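Local coordinates for protein phosphoribosylaminoimidazole-succinocarboxamide synthase (Pyrococcus horikoshii, PDB 4O7S) that catalyses the ATP-dependent joining of L-aspartate to a carboxylated aminoimidazole ribonucleotide, a step of de novo purine biosynthesis, at residues D84-E89 / F178-N183; V91-V96 / L171-L176. All blocks are in the same frame, centred on the assembly; numbering follows the deposited sequence.

In the fold
Following the chain from the N terminus, strand 84-93 comes first, and its partner, strand 169-180, returns antiparallel to it after an excursion that includes strand 111-121 and helix 143-165. Contact 1 (84-89 with 178-183) joins the start of the first strand to the end of the second and so closes the larger loop. Contact 2 (91-96 with 171-176) is nested inside that loop, 75 residues apart at its nearest ends. They lie about 21 Å apart, centre to centre, and E89 packs on K175 where they meet. Together they tie the partly exposed end of this strand pair to its buried end at the nucleotide pocket, with helix 143-165 packed against both.

Contact 1 (D84-E89 / F178-N183); sequences DMYPLE and FGKDKN. With TYD (thymidine-5'-diphosphate), chain B.
D84 and K180 form a hydrogen-bonded pair at one end of an antiparallel two-strand pairing, and M85 with G179 form the non-hydrogen-bonded pair next to it. The backbone bonds come first: D84 N gives to K180 O at 2.9 Å, K180 N returns to D84 O at 2.7 Å, and beyond M85 the amide of Y86 reaches F178 O. After that the strands part. P87, whose ring suits an inverse gamma turn, swings the chain outward, and a water bridges the opening, accepting from F178 N at 2.9 Å while lying near the carbonyl oxygens of Y86 and L88.

Van der Waals contacts rest largely on Y86. Its CG stands anti to the carbonyl carbon (chi1 -68°), which brings CD2 to F178 CB at 4.0 Å and to G179 CA, oblique to the ring, at 3.8 Å; F178 O sits at the ring edge. G179 fits because a beta carbon there would run into D84 O. M85, bent at both chi2 and chi3, lays its CE methyl near a carbonyl oxygen, 3.8 Å from F178 O, while F178 turns its own ring toward I186, L188 and helix 143-165.

Charge and hydroxyl meet outside the pairing. Y86 OH hydrogen-bonds E145 OE2, and K180 NZ makes a salt bridge to the same oxygen, so a flexible lysine and a tyrosine converge on one acid of helix 143-165. An alanine here removes the phenol, and E145 would probably be left to K180 for this contact, with a gap likely to open beside F178 CB and G179 CA. The aliphatic part of K180 passes obliquely by the phenol, its CD methylene pressed to 3.0 Å from Y86 OH.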
loop_
_atom_site.group_PDB
_atom_site.type_symbol
_atom_site.label_atom_id
_atom_site.label_comp_id
_atom_site.label_asym_id
_atom_site.label_seq_id
_atom_site.Cartn_x
_atom_site.Cartn_y
_atom_site.Cartn_z
ATOM N N ASP A 84 24.479 1.512 -3.378
ATOM C CA ASP A 84 23.467 0.996 -4.275
ATOM C C ASP A 84 22.115 1.368 -3.658
ATOM O O ASP A 84 21.696 0.762 -2.682
ATOM C CB ASP A 84 23.602 -0.519 -4.370
ATOM C CG ASP A 84 22.663 -1.114 -5.365
ATOM O OD1 ASP A 84 21.925 -0.347 -6.014
ATOM O OD2 ASP A 84 22.668 -2.348 -5.507
ATOM N N MET A 85 21.466 2.387 -4.204
ATOM C CA MET A 85 20.255 2.946 -3.623
ATOM C C MET A 85 19.044 2.061 -3.873
ATOM O O MET A 85 18.829 1.602 -4.978
ATOM C CB MET A 85 20.020 4.376 -4.146
ATOM C CG MET A 85 21.095 5.383 -3.707
ATOM S SD MET A 85 21.089 5.788 -1.933
ATOM C CE MET A 85 19.459 6.565 -1.890
ATOM N N TYR A 86 18.273 1.785 -2.826
ATOM C CA TYR A 86 16.957 1.133 -3.011
ATOM C C TYR A 86 16.013 2.176 -3.604
ATOM O O TYR A 86 16.078 3.347 -3.218
ATOM C CB TYR A 86 16.388 0.653 -1.681
ATOM C CG TYR A 86 17.132 -0.488 -1.047
ATOM C CD1 TYR A 86 16.974 -1.786 -1.520
ATOM C CD2 TYR A 86 17.987 -0.279 0.038
ATOM C CE1 TYR A 86 17.641 -2.847 -0.939
ATOM C CE2 TYR A 86 18.664 -1.345 0.629
ATOM C CZ TYR A 86 18.476 -2.629 0.136
ATOM O OH TYR A 86 19.126 -3.723 0.702
ATOM N N PRO A 87 15.142 1.771 -4.534
ATOM C CA PRO A 87 14.217 2.756 -5.110
ATOM C C PRO A 87 12.962 2.903 -4.235
ATOM O O PRO A 87 11.823 2.648 -4.688
ATOM C CB PRO A 87 13.902 2.164 -6.492
ATOM C CG PRO A 87 14.010 0.683 -6.285
ATOM C CD PRO A 87 15.063 0.461 -5.223
ATOM N N LEU A 88 13.181 3.330 -2.990
ATOM C CA LEU A 88 12.117 3.452 -2.004
ATOM C C LEU A 88 12.161 4.794 -1.313
ATOM O O LEU A 88 13.229 5.393 -1.137
ATOM C CB LEU A 88 12.239 2.368 -0.920
ATOM C CG LEU A 88 12.107 0.890 -1.343
ATOM C CD1 LEU A 88 12.522 -0.009 -0.180
ATOM C CD2 LEU A 88 10.699 0.562 -1.797
ATOM N N GLU A 89 10.982 5.267 -0.937
ATOM C CA GLU A 89 10.864 6.280 0.091
ATOM C C GLU A 89 10.105 5.598 1.220
ATOM O O GLU A 89 9.043 5.006 1.001
ATOM C CB GLU A 89 10.139 7.512 -0.442
ATOM C CG GLU A 89 10.994 8.355 -1.387
ATOM C CD GLU A 89 10.150 9.141 -2.374
ATOM O OE1 GLU A 89 10.712 9.946 -3.149
ATOM O OE2 GLU A 89 8.910 8.933 -2.406
ATOM N N PHE A 178 17.353 4.772 1.681
ATOM C CA PHE A 178 18.329 3.790 2.100
ATOM C C PHE A 178 19.072 3.270 0.891
ATOM O O PHE A 178 18.554 3.304 -0.215
ATOM C CB PHE A 178 17.624 2.582 2.743
ATOM C CG PHE A 178 17.000 2.870 4.071
ATOM C CD1 PHE A 178 17.743 2.741 5.243
ATOM C CD2 PHE A 178 15.669 3.291 4.157
ATOM C CE1 PHE A 178 17.166 3.003 6.486
ATOM C CE2 PHE A 178 15.095 3.552 5.395
ATOM C CZ PHE A 178 15.838 3.415 6.555
ATOM N N GLY A 179 20.277 2.760 1.112
ATOM C CA GLY A 179 21.000 2.053 0.070
ATOM C C GLY A 179 21.858 0.970 0.683
ATOM O O GLY A 179 21.994 0.882 1.903
ATOM N N LYS A 180 22.467 0.166 -0.172
ATOM C CA LYS A 180 23.344 -0.905 0.275
ATOM C C LYS A 180 24.816 -0.521 0.055
ATOM O O LYS A 180 25.170 -0.024 -1.013
ATOM C CB LYS A 180 22.979 -2.178 -0.495
ATOM C CG LYS A 180 23.123 -3.448 0.309
ATOM C CD LYS A 180 21.998 -4.445 0.019
ATOM C CE LYS A 180 22.182 -5.189 -1.292
ATOM N NZ LYS A 180 21.276 -6.378 -1.339
ATOM N N ASP A 181 25.656 -0.718 1.072
ATOM C CA ASP A 181 27.106 -0.487 0.959
ATOM C C ASP A 181 27.821 -1.731 0.412
ATOM O O ASP A 181 27.177 -2.763 0.153
ATOM C CB ASP A 181 27.713 -0.018 2.299
ATOM C CG ASP A 181 27.772 -1.119 3.356
ATOM O OD1 ASP A 181 27.703 -2.327 3.026
ATOM O OD2 ASP A 181 27.911 -0.776 4.542
ATOM N N LYS A 182 29.142 -1.653 0.253
ATOM C CA LYS A 182 29.891 -2.732 -0.409
ATOM C C LYS A 182 29.895 -4.031 0.402
ATOM O O LYS A 182 30.089 -5.103 -0.160
ATOM C CB LYS A 182 31.317 -2.281 -0.791
ATOM C CG LYS A 182 31.330 -1.333 -1.989
ATOM C CD LYS A 182 32.706 -0.723 -2.247
ATOM N N ASN A 183 29.651 -3.924 1.707
ATOM C CA ASN A 183 29.480 -5.084 2.593
ATOM C C ASN A 183 28.069 -5.672 2.595
ATOM O O ASN A 183 27.786 -6.601 3.353
ATOM C CB ASN A 183 29.856 -4.710 4.026
ATOM C CG ASN A 183 31.334 -4.418 4.176
ATOM O OD1 ASN A 183 32.148 -4.938 3.425
ATOM N ND2 ASN A 183 31.684 -3.591 5.150
HETATM P PA TYD B . 2.890 12.490 2.889
HETATM O O1A TYD B . 1.850 13.059 3.825
HETATM O O2A TYD B . 2.803 11.025 2.517
HETATM O O3A TYD B . 2.950 13.319 1.511
HETATM P PB TYD B . 2.795 14.908 1.288
HETATM O O1B TYD B . 1.690 15.379 2.195
HETATM O O2B TYD B . 4.130 15.493 1.684
HETATM O O3B TYD B . 2.508 14.957 -0.189
HETATM O "O5'" TYD B . 4.344 12.764 3.512
HETATM C "C5'" TYD B . 4.684 12.240 4.795
HETATM C "C4'" TYD B . 6.076 12.712 5.230
HETATM O "O4'" TYD B . 7.062 12.157 4.365
HETATM C "C3'" TYD B . 6.275 14.225 5.196
HETATM O "O3'" TYD B . 7.062 14.577 6.331
HETATM C "C2'" TYD B . 7.099 14.516 3.964
HETATM C "C1'" TYD B . 7.799 13.193 3.694
HETATM N N1 TYD B . 7.904 12.876 2.263
HETATM C C2 TYD B . 8.945 13.440 1.467
HETATM O O2 TYD B . 9.769 14.229 1.978
HETATM N N3 TYD B . 9.048 13.135 0.159
HETATM C C4 TYD B . 8.184 12.281 -0.422
HETATM O O4 TYD B . 8.294 12.001 -1.632
HETATM C C5 TYD B . 7.098 11.663 0.391
HETATM C C5M TYD B . 6.105 10.689 -0.194
HETATM C C6 TYD B . 7.023 12.007 1.732
HETATM O O HOH W 1 15.563 4.074 -0.478
#

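Contact 2 (V91-V96 / L171-L176); sequences VVRNVV and LVDFKL. With TYD (thymidine-5'-diphosphate), chain B.
Antiparallel strands of the SAICAR synthetase fold form one wall of the nucleotide pocket, where R93 and D173 stand side by side facing thymidine diphosphate. R93 NH1 and NH2 bond O1A and O2A of the alpha-phosphate at 2.8 and 3.0 Å, a two-pronged grip that would hold the rotation of the guanidinium in this conformer; NH1 also bonds the phosphate of thymidine-5'-phosphate. C5' of the diphosphate lies over one face of that group. D173 OD2, 3.5 Å from R93 NH1, makes a salt bridge of charges only, lying well out of the guanidinium plane with no N-H aimed at it; the two planes are 85° apart. A water accepts from R93 NE and lies close to D173 OD2, which also pairs with R198. D173 OD1 comes within 2.6 Å of the diphosphate's O3'. K175, long enough to lie along the pyrimidine, sends NZ on to E177 and D190.

V92 and F174 share the other face, their backbones joined by two N-H...O bonds. F174 CG lies between backbone N and carbonyl carbon (chi1 58°), which sets V92 CB over the face of the ring in a CH-pi contact, 4.0 Å to the centroid.

V172 O accepts from both N94 N and V95 N where the chain turns a corner, and N94 ND2 bonds L171 O at 2.9 Å from above its carbonyl plane. An arginine for phosphate beside an acid at the sugar hydroxyl is consistent with a site for the substrate's ribose 5-phosphate, the acid's negative charge probably complementing the arginine, to which the water links it.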
loop_
_atom_site.group_PDB
_atom_site.type_symbol
_atom_site.label_atom_id
_atom_site.label_comp_id
_atom_site.label_asym_id
_atom_site.label_seq_id
_atom_site.Cartn_x
_atom_site.Cartn_y
_atom_site.Cartn_z
ATOM N N VAL A 91 8.309 5.926 4.756
ATOM C CA VAL A 91 7.649 6.966 5.539
ATOM C C VAL A 91 7.183 6.399 6.901
ATOM O O VAL A 91 6.502 5.370 6.958
ATOM C CB VAL A 91 6.474 7.606 4.756
ATOM C CG1 VAL A 91 5.725 8.617 5.618
ATOM C CG2 VAL A 91 6.965 8.266 3.464
ATOM N N VAL A 92 7.588 7.064 7.979
ATOM C CA VAL A 92 7.166 6.707 9.340
ATOM C C VAL A 92 6.214 7.801 9.852
ATOM O O VAL A 92 6.504 8.977 9.703
ATOM C CB VAL A 92 8.383 6.550 10.284
ATOM C CG1 VAL A 92 7.947 6.099 11.678
ATOM C CG2 VAL A 92 9.384 5.567 9.695
ATOM N N ARG A 93 5.078 7.402 10.426
ATOM C CA ARG A 93 4.040 8.350 10.832
ATOM C C ARG A 93 3.619 8.112 12.294
ATOM O O ARG A 93 3.292 6.974 12.687
ATOM C CB ARG A 93 2.841 8.268 9.865
ATOM C CG ARG A 93 3.228 7.951 8.410
ATOM C CD ARG A 93 2.057 8.028 7.437
ATOM N NE ARG A 93 1.711 9.414 7.163
ATOM C CZ ARG A 93 1.769 10.007 5.975
ATOM N NH1 ARG A 93 1.438 11.287 5.889
ATOM N NH2 ARG A 93 2.142 9.338 4.882
ATOM N N ASN A 94 3.669 9.175 13.109
ATOM C CA ASN A 94 3.248 9.119 14.529
ATOM C C ASN A 94 1.904 9.806 14.763
ATOM O O ASN A 94 1.134 9.411 15.660
ATOM C CB ASN A 94 4.286 9.767 15.450
ATOM C CG ASN A 94 5.658 9.146 15.311
ATOM O OD1 ASN A 94 5.824 7.950 15.530
ATOM N ND2 ASN A 94 6.651 9.955 14.932
ATOM N N VAL A 95 1.659 10.857 13.970
ATOM C CA VAL A 95 0.479 11.694 14.062
ATOM C C VAL A 95 -0.105 11.812 12.645
ATOM O O VAL A 95 0.644 11.933 11.674
ATOM C CB VAL A 95 0.864 13.087 14.620
ATOM C CG1 VAL A 95 -0.320 14.062 14.569
ATOM C CG2 VAL A 95 1.383 12.961 16.058
ATOM N N VAL A 96 -1.428 11.723 12.524
ATOM C CA VAL A 96 -2.115 11.786 11.227
ATOM C C VAL A 96 -1.923 13.176 10.591
ATOM O O VAL A 96 -2.175 14.217 11.228
ATOM C CB VAL A 96 -3.613 11.419 11.356
ATOM C CG1 VAL A 96 -4.351 11.680 10.055
ATOM C CG2 VAL A 96 -3.759 9.952 11.762
ATOM N N LEU A 171 7.505 15.214 16.435
ATOM C CA LEU A 171 7.804 14.569 15.154
ATOM C C LEU A 171 6.533 13.896 14.649
ATOM O O LEU A 171 6.128 12.842 15.143
ATOM C CB LEU A 171 8.951 13.572 15.302
ATOM C CG LEU A 171 9.419 12.807 14.050
ATOM C CD1 LEU A 171 9.956 13.744 12.974
ATOM C CD2 LEU A 171 10.469 11.788 14.458
ATOM N N VAL A 172 5.891 14.532 13.676
ATOM C CA VAL A 172 4.591 14.085 13.186
ATOM C C VAL A 172 4.751 12.877 12.245
ATOM O O VAL A 172 4.076 11.859 12.411
ATOM C CB VAL A 172 3.882 15.249 12.478
ATOM C CG1 VAL A 172 2.710 14.766 11.621
ATOM C CG2 VAL A 172 3.454 16.283 13.510
ATOM N N ASP A 173 5.647 13.019 11.268
ATOM C CA ASP A 173 6.011 11.955 10.332
ATOM C C ASP A 173 7.307 12.378 9.662
ATOM O O ASP A 173 7.751 13.526 9.855
ATOM C CB ASP A 173 4.892 11.701 9.293
ATOM C CG ASP A 173 4.520 12.948 8.499
ATOM O OD1 ASP A 173 5.407 13.768 8.233
ATOM O OD2 ASP A 173 3.336 13.113 8.141
ATOM N N PHE A 174 7.913 11.475 8.886
ATOM C CA PHE A 174 9.121 11.805 8.110
ATOM C C PHE A 174 9.387 10.739 7.064
ATOM O O PHE A 174 8.830 9.647 7.124
ATOM C CB PHE A 174 10.352 11.930 9.021
ATOM C CG PHE A 174 10.656 10.681 9.830
ATOM C CD1 PHE A 174 11.630 9.781 9.407
ATOM C CD2 PHE A 174 9.991 10.427 11.026
ATOM C CE1 PHE A 174 11.935 8.644 10.146
ATOM C CE2 PHE A 174 10.287 9.284 11.778
ATOM C CZ PHE A 174 11.260 8.384 11.330
ATOM N N LYS A 175 10.269 11.048 6.123
ATOM C CA LYS A 175 10.612 10.105 5.073
ATOM C C LYS A 175 12.120 9.828 5.099
ATOM O O LYS A 175 12.935 10.741 5.249
ATOM C CB LYS A 175 10.215 10.652 3.704
ATOM C CG LYS A 175 10.695 9.793 2.532
ATOM C CD LYS A 175 11.255 10.648 1.409
ATOM C CE LYS A 175 12.744 10.784 1.567
ATOM N NZ LYS A 175 13.327 11.880 0.763
ATOM N N LEU A 176 12.467 8.566 4.915
ATOM C CA LEU A 176 13.847 8.147 4.774
ATOM C C LEU A 176 14.093 7.438 3.445
ATOM O O LEU A 176 13.159 6.889 2.806
ATOM C CB LEU A 176 14.213 7.172 5.897
ATOM C CG LEU A 176 14.044 7.645 7.338
ATOM C CD1 LEU A 176 14.315 6.470 8.266
ATOM C CD2 LEU A 176 14.959 8.828 7.620
HETATM P PA TYD B . 2.890 12.490 2.889
HETATM O O1A TYD B . 1.850 13.059 3.825
HETATM O O2A TYD B . 2.803 11.025 2.517
HETATM O O3A TYD B . 2.950 13.319 1.511
HETATM P PB TYD B . 2.795 14.908 1.288
HETATM O O1B TYD B . 1.690 15.379 2.195
HETATM O O2B TYD B . 4.130 15.493 1.684
HETATM O O3B TYD B . 2.508 14.957 -0.189
HETATM O "O5'" TYD B . 4.344 12.764 3.512
HETATM C "C5'" TYD B . 4.684 12.240 4.795
HETATM C "C4'" TYD B . 6.076 12.712 5.230
HETATM O "O4'" TYD B . 7.062 12.157 4.365
HETATM C "C3'" TYD B . 6.275 14.225 5.196
HETATM O "O3'" TYD B . 7.062 14.577 6.331
HETATM C "C2'" TYD B . 7.099 14.516 3.964
HETATM C "C1'" TYD B . 7.799 13.193 3.694
HETATM N N1 TYD B . 7.904 12.876 2.263
HETATM C C2 TYD B . 8.945 13.440 1.467
HETATM O O2 TYD B . 9.769 14.229 1.978
HETATM N N3 TYD B . 9.048 13.135 0.159
HETATM C C4 TYD B . 8.184 12.281 -0.422
HETATM O O4 TYD B . 8.294 12.001 -1.632
HETATM C C5 TYD B . 7.098 11.663 0.391
HETATM C C5M TYD B . 6.105 10.689 -0.194
HETATM C C6 TYD B . 7.023 12.007 1.732
HETATM O O HOH W 2 1.433 11.384 9.101
#